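Local coordinates for kinesin-like protein KIF19 (PDB 5GSZ) that walks toward microtubule plus ends as an ATP-driven kinesin-8 motor and regulates the length of motile cilia by depolymerizing microtubules at ciliary tips, at residues T99-G104 and S315-I320; V146-L151 and A222-A227. All coordinates share one frame; numbering follows the deposited sequence.

Interaction 1: T99-G104 and S315-I320; sequences TVFAYG and SRTVMI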
loop_
_atom_site.group_PDB
_atom_site.type_symbol
_atom_site.label_atom_id
_atom_site.label_comp_id
_atom_site.label_asym_id
_atom_site.label_seq_id
_atom_site.Cartn_x
_atom_site.Cartn_y
_atom_site.Cartn_z
ATOM N N THR A 99 -4.575 6.615 -3.908
ATOM C CA THR A 99 -3.999 5.290 -3.730
ATOM C C THR A 99 -2.992 5.284 -2.593
ATOM O O THR A 99 -2.109 6.144 -2.534
ATOM C CB THR A 99 -3.313 4.816 -5.003
ATOM O OG1 THR A 99 -4.274 4.765 -6.066
ATOM C CG2 THR A 99 -2.721 3.444 -4.766
ATOM N N VAL A 100 -3.105 4.289 -1.720
ATOM C CA VAL A 100 -2.209 4.136 -0.582
ATOM C C VAL A 100 -1.585 2.743 -0.639
ATOM O O VAL A 100 -2.302 1.732 -0.605
ATOM C CB VAL A 100 -2.942 4.349 0.750
ATOM C CG1 VAL A 100 -1.944 4.676 1.826
ATOM C CG2 VAL A 100 -3.988 5.425 0.614
ATOM N N PHE A 101 -0.253 2.697 -0.710
ATOM C CA PHE A 101 0.513 1.460 -0.659
ATOM C C PHE A 101 1.202 1.299 0.678
ATOM O O PHE A 101 1.856 2.231 1.162
ATOM C CB PHE A 101 1.624 1.419 -1.702
ATOM C CG PHE A 101 1.162 1.630 -3.071
ATOM C CD1 PHE A 101 0.587 0.587 -3.788
ATOM C CD2 PHE A 101 1.328 2.862 -3.673
ATOM C CE1 PHE A 101 0.165 0.775 -5.099
ATOM C CE2 PHE A 101 0.907 3.072 -4.971
ATOM C CZ PHE A 101 0.325 2.027 -5.691
ATOM N N ALA A 102 1.117 0.094 1.223
ATOM C CA ALA A 102 2.062 -0.375 2.226
ATOM C C ALA A 102 3.142 -1.174 1.514
ATOM O O ALA A 102 2.848 -2.206 0.900
ATOM C CB ALA A 102 1.372 -1.228 3.290
ATOM N N TYR A 103 4.381 -0.697 1.592
ATOM C CA TYR A 103 5.503 -1.328 0.913
ATOM C C TYR A 103 6.591 -1.696 1.924
ATOM O O TYR A 103 6.817 -0.993 2.916
ATOM C CB TYR A 103 6.062 -0.391 -0.191
ATOM C CG TYR A 103 7.370 -0.815 -0.843
ATOM C CD1 TYR A 103 8.588 -0.601 -0.217
ATOM C CD2 TYR A 103 7.379 -1.421 -2.105
ATOM C CE1 TYR A 103 9.777 -0.979 -0.820
ATOM C CE2 TYR A 103 8.558 -1.803 -2.713
ATOM C CZ TYR A 103 9.762 -1.581 -2.069
ATOM O OH TYR A 103 10.942 -1.958 -2.687
ATOM N N GLY A 104 7.287 -2.792 1.653
ATOM C CA GLY A 104 8.434 -3.162 2.440
ATOM C C GLY A 104 8.593 -4.661 2.523
ATOM O O GLY A 104 7.726 -5.430 2.098
ATOM N N SER A 315 -4.690 12.995 -9.475
ATOM C CA SER A 315 -4.907 11.892 -8.549
ATOM C C SER A 315 -3.685 11.729 -7.656
ATOM O O SER A 315 -2.545 11.952 -8.076
ATOM C CB SER A 315 -5.201 10.581 -9.283
ATOM O OG SER A 315 -4.063 10.147 -9.995
ATOM N N ARG A 316 -3.937 11.328 -6.421
ATOM C CA ARG A 316 -2.928 11.349 -5.377
ATOM C C ARG A 316 -2.452 9.935 -5.068
ATOM O O ARG A 316 -3.188 8.956 -5.252
ATOM C CB ARG A 316 -3.484 12.024 -4.121
ATOM C CG ARG A 316 -3.784 13.502 -4.323
ATOM C CD ARG A 316 -5.118 13.819 -3.711
ATOM N NE ARG A 316 -6.169 12.994 -4.317
ATOM C CZ ARG A 316 -7.345 12.726 -3.745
ATOM N NH1 ARG A 316 -7.644 13.203 -2.528
ATOM N NH2 ARG A 316 -8.224 11.961 -4.390
ATOM N N THR A 317 -1.195 9.836 -4.630
ATOM C CA THR A 317 -0.592 8.559 -4.279
ATOM C C THR A 317 0.210 8.737 -3.009
ATOM O O THR A 317 0.961 9.705 -2.884
ATOM C CB THR A 317 0.310 8.017 -5.392
ATOM O OG1 THR A 317 -0.459 7.858 -6.586
ATOM C CG2 THR A 317 0.903 6.658 -4.996
ATOM N N VAL A 318 0.048 7.790 -2.086
ATOM C CA VAL A 318 0.732 7.767 -0.802
ATOM C C VAL A 318 1.389 6.407 -0.659
ATOM O O VAL A 318 0.695 5.386 -0.608
ATOM C CB VAL A 318 -0.244 8.003 0.361
ATOM C CG1 VAL A 318 0.486 7.900 1.706
ATOM C CG2 VAL A 318 -0.933 9.330 0.203
ATOM N N MET A 319 2.713 6.380 -0.591
ATOM C CA MET A 319 3.424 5.145 -0.284
ATOM C C MET A 319 3.930 5.197 1.144
ATOM O O MET A 319 4.530 6.192 1.557
ATOM C CB MET A 319 4.606 4.892 -1.211
ATOM C CG MET A 319 5.381 3.665 -0.758
ATOM S SD MET A 319 6.826 3.249 -1.738
ATOM C CE MET A 319 7.790 4.726 -1.543
ATOM N N ILE A 320 3.687 4.130 1.887
ATOM C CA ILE A 320 4.224 3.983 3.228
ATOM C C ILE A 320 5.222 2.833 3.191
ATOM O O ILE A 320 4.839 1.654 3.186
ATOM C CB ILE A 320 3.128 3.736 4.262
ATOM C CG1 ILE A 320 2.082 4.839 4.192
ATOM C CG2 ILE A 320 3.733 3.663 5.648
ATOM C CD1 ILE A 320 1.053 4.728 5.300
#

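Interaction 2: V146-L151 and A222-A227; sequences VSMSYL and AVLQVA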
loop_
_atom_site.group_PDB
_atom_site.type_symbol
_atom_site.label_atom_id
_atom_site.label_comp_id
_atom_site.label_asym_id
_atom_site.label_seq_id
_atom_site.Cartn_x
_atom_site.Cartn_y
_atom_site.Cartn_z
ATOM N N VAL A 146 -21.776 4.318 -1.640
ATOM C CA VAL A 146 -20.474 3.803 -1.242
ATOM C C VAL A 146 -20.498 2.292 -1.336
ATOM O O VAL A 146 -21.358 1.649 -0.725
ATOM C CB VAL A 146 -20.108 4.219 0.188
ATOM C CG1 VAL A 146 -18.695 3.785 0.490
ATOM C CG2 VAL A 146 -20.282 5.685 0.373
ATOM N N SER A 147 -19.544 1.729 -2.075
ATOM C CA SER A 147 -19.275 0.298 -2.050
ATOM C C SER A 147 -17.785 0.059 -1.839
ATOM O O SER A 147 -16.951 0.884 -2.225
ATOM C CB SER A 147 -19.729 -0.367 -3.340
ATOM O OG SER A 147 -19.008 0.174 -4.431
ATOM N N MET A 148 -17.452 -1.077 -1.217
ATOM C CA MET A 148 -16.058 -1.487 -1.071
ATOM C C MET A 148 -15.895 -2.953 -1.421
ATOM O O MET A 148 -16.797 -3.765 -1.209
ATOM C CB MET A 148 -15.514 -1.275 0.339
ATOM C CG MET A 148 -16.270 -2.033 1.375
ATOM S SD MET A 148 -15.514 -1.900 2.996
ATOM C CE MET A 148 -14.600 -3.431 3.096
ATOM N N SER A 149 -14.728 -3.285 -1.950
ATOM C CA SER A 149 -14.371 -4.661 -2.242
ATOM C C SER A 149 -13.002 -4.941 -1.662
ATOM O O SER A 149 -12.237 -4.023 -1.366
ATOM C CB SER A 149 -14.364 -4.938 -3.735
ATOM O OG SER A 149 -15.653 -4.757 -4.257
ATOM N N TYR A 150 -12.685 -6.224 -1.531
ATOM C CA TYR A 150 -11.418 -6.628 -0.922
ATOM C C TYR A 150 -10.950 -7.895 -1.623
ATOM O O TYR A 150 -11.550 -8.956 -1.446
ATOM C CB TYR A 150 -11.599 -6.840 0.575
ATOM C CG TYR A 150 -10.339 -6.984 1.367
ATOM C CD1 TYR A 150 -9.259 -6.144 1.157
ATOM C CD2 TYR A 150 -10.247 -7.938 2.385
ATOM C CE1 TYR A 150 -8.079 -6.277 1.927
ATOM C CE2 TYR A 150 -9.098 -8.065 3.162
ATOM C CZ TYR A 150 -8.025 -7.238 2.930
ATOM O OH TYR A 150 -6.903 -7.381 3.690
ATOM N N LEU A 151 -9.889 -7.787 -2.414
ATOM C CA LEU A 151 -9.474 -8.870 -3.294
ATOM C C LEU A 151 -7.998 -9.199 -3.071
ATOM O O LEU A 151 -7.246 -8.414 -2.481
ATOM C CB LEU A 151 -9.743 -8.496 -4.757
ATOM C CG LEU A 151 -8.973 -7.269 -5.238
ATOM C CD1 LEU A 151 -7.953 -7.631 -6.298
ATOM C CD2 LEU A 151 -9.917 -6.202 -5.705
ATOM N N ALA A 222 -2.948 -7.451 -1.242
ATOM C CA ALA A 222 -4.324 -7.296 -0.789
ATOM C C ALA A 222 -4.809 -5.909 -1.195
ATOM O O ALA A 222 -4.178 -4.901 -0.873
ATOM C CB ALA A 222 -4.440 -7.528 0.716
ATOM N N VAL A 223 -5.901 -5.853 -1.940
ATOM C CA VAL A 223 -6.415 -4.578 -2.408
ATOM C C VAL A 223 -7.792 -4.369 -1.811
ATOM O O VAL A 223 -8.700 -5.190 -2.004
ATOM C CB VAL A 223 -6.463 -4.481 -3.937
ATOM C CG1 VAL A 223 -6.804 -3.058 -4.318
ATOM C CG2 VAL A 223 -5.115 -4.907 -4.565
ATOM N N LEU A 224 -7.936 -3.280 -1.074
ATOM C CA LEU A 224 -9.228 -2.785 -0.635
ATOM C C LEU A 224 -9.552 -1.539 -1.468
ATOM O O LEU A 224 -8.799 -0.551 -1.451
ATOM C CB LEU A 224 -9.200 -2.484 0.865
ATOM C CG LEU A 224 -10.529 -1.981 1.417
ATOM C CD1 LEU A 224 -11.506 -3.112 1.403
ATOM C CD2 LEU A 224 -10.369 -1.431 2.816
ATOM N N GLN A 225 -10.631 -1.600 -2.241
ATOM C CA GLN A 225 -11.057 -0.443 -3.014
ATOM C C GLN A 225 -12.425 0.025 -2.555
ATOM O O GLN A 225 -13.302 -0.782 -2.255
ATOM C CB GLN A 225 -11.064 -0.711 -4.511
ATOM C CG GLN A 225 -11.506 -2.072 -4.942
ATOM C CD GLN A 225 -12.017 -2.039 -6.380
ATOM O OE1 GLN A 225 -12.400 -0.967 -6.896
ATOM N NE2 GLN A 225 -11.985 -3.198 -7.052
ATOM N N VAL A 226 -12.566 1.341 -2.464
ATOM C CA VAL A 226 -13.789 2.000 -2.042
ATOM C C VAL A 226 -14.190 2.972 -3.138
ATOM O O VAL A 226 -13.415 3.869 -3.486
ATOM C CB VAL A 226 -13.612 2.752 -0.714
ATOM C CG1 VAL A 226 -14.949 3.355 -0.272
ATOM C CG2 VAL A 226 -13.033 1.843 0.330
ATOM N N ALA A 227 -15.398 2.799 -3.665
ATOM C CA ALA A 227 -15.967 3.680 -4.677
ATOM C C ALA A 227 -16.993 4.600 -4.026
ATOM O O ALA A 227 -17.701 4.186 -3.103
ATOM C CB ALA A 227 -16.615 2.857 -5.784
#

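Interaction 1: T99-G104 and S315-I320
F101 and T317 meet at the middle of this contact, CE2 on the edge of the phenyl ring lying 3.6 Å from the methyl CG2 of T317, near the ring plane. They belong to neighbouring parallel strands of the central sheet of the kinesin motor domain, the first of which runs into the P-loop. F101 CG is anti to the carbonyl carbon (chi1 -56°), which brings the ring beside its own backbone N, near T317 CG2. Within its own strand T99 lays CG2 over one face of the F101 ring, offset toward the rim. M319 continues this face of the sheet: its side chain runs alongside that of Y103, SD lying 4.8 Å from the Y103 ring centroid, an oblique Met-aromatic contact. Y103 also stacks on Y339. On the opposite face V100 and V318 lie side by side, with V100 CG1 4.0 Å from V318 CB. A102 and I320 follow them on this face and reach helix 110-114, which carries K110.

Between the two side-chain faces the backbones bond in the parallel pattern, in which T99 and F101 each use both N-H and C=O toward 315-320. The bond from T99 N to R316 O is weak, whereas I320 N reaches F101 O at 2.7 Å. At the P-loop end Y103 N meets I320 O at 2.9 Å, almost straight at 179°, with the donor tilted 33° from the carbonyl plane.

Interaction 2: V146-L151 and A222-A227
Y150 and L224 face each other as a non-hydrogen-bonded pair where two antiparallel strands of the central kinesin sheet, 142-154 and 220-232, lie edge to edge. Six backbone hydrogen bonds join the segments, two for each of the hydrogen-bonded pairs S147-A227, S149-Q225 and L151-V223. Between these pairs, CA-H groups approach the same carbonyls, M148 CA lying 3.1 Å from Q225 O.

Side-chain packing divides between the two faces. On one, the Y150 side chain crosses that of L224 at about a right angle, with CD1 3.7 Å from L224 CB, while its CE1 lies 4.0 Å from A222 CB. L224, with CG anti to the backbone N (chi1 -179°), leans CD1 over toward 146-151, where it meets M148 CE at 3.5 Å. V226 CG2 packs on M148 CB, and L199 of helix 192-203 covers M148, Y150 and L224. The other face has L151 and V223 side by side, L151 CG 4.0 Å from V223 CB, and L151 CD2 also lies against the amide NE2 of Q225.

Polar side-chain ends find their partners beyond the two strands: S149 OG bonds to T185 O, Q225 OE1 to R245 NH2 and Y150 OH to N203 OD1. An alanine at Y150 would probably open a gap beside L224 and A222 and leave N203 without this hydroxyl partner. At the S147-A227 end the side chains meet lightly, serine OG standing 3.8 Å from the A227 methyl CB.

How the interactions relate
After strands 12-18 and 69-71 the chain lays down 99-104, which leads into the P-loop, and then passes through helices 110-114 and 123-136 to reach 146-151. Interaction 2 closes when 222-227 returns beside that strand, 71 residues on. Strand 242-250 follows and enters the sheet between 220-232 and 97-103, and only later does 315-320 close interaction 1, a span of 211 residues that encloses the whole of interaction 2. The contacts are nested, with centres about 15 Å apart and no direct touch. Both belong to one mixed sheet: interaction 1 joins parallel strands beside the nucleotide site, interaction 2 the antiparallel part, and strand 242-250 connects them.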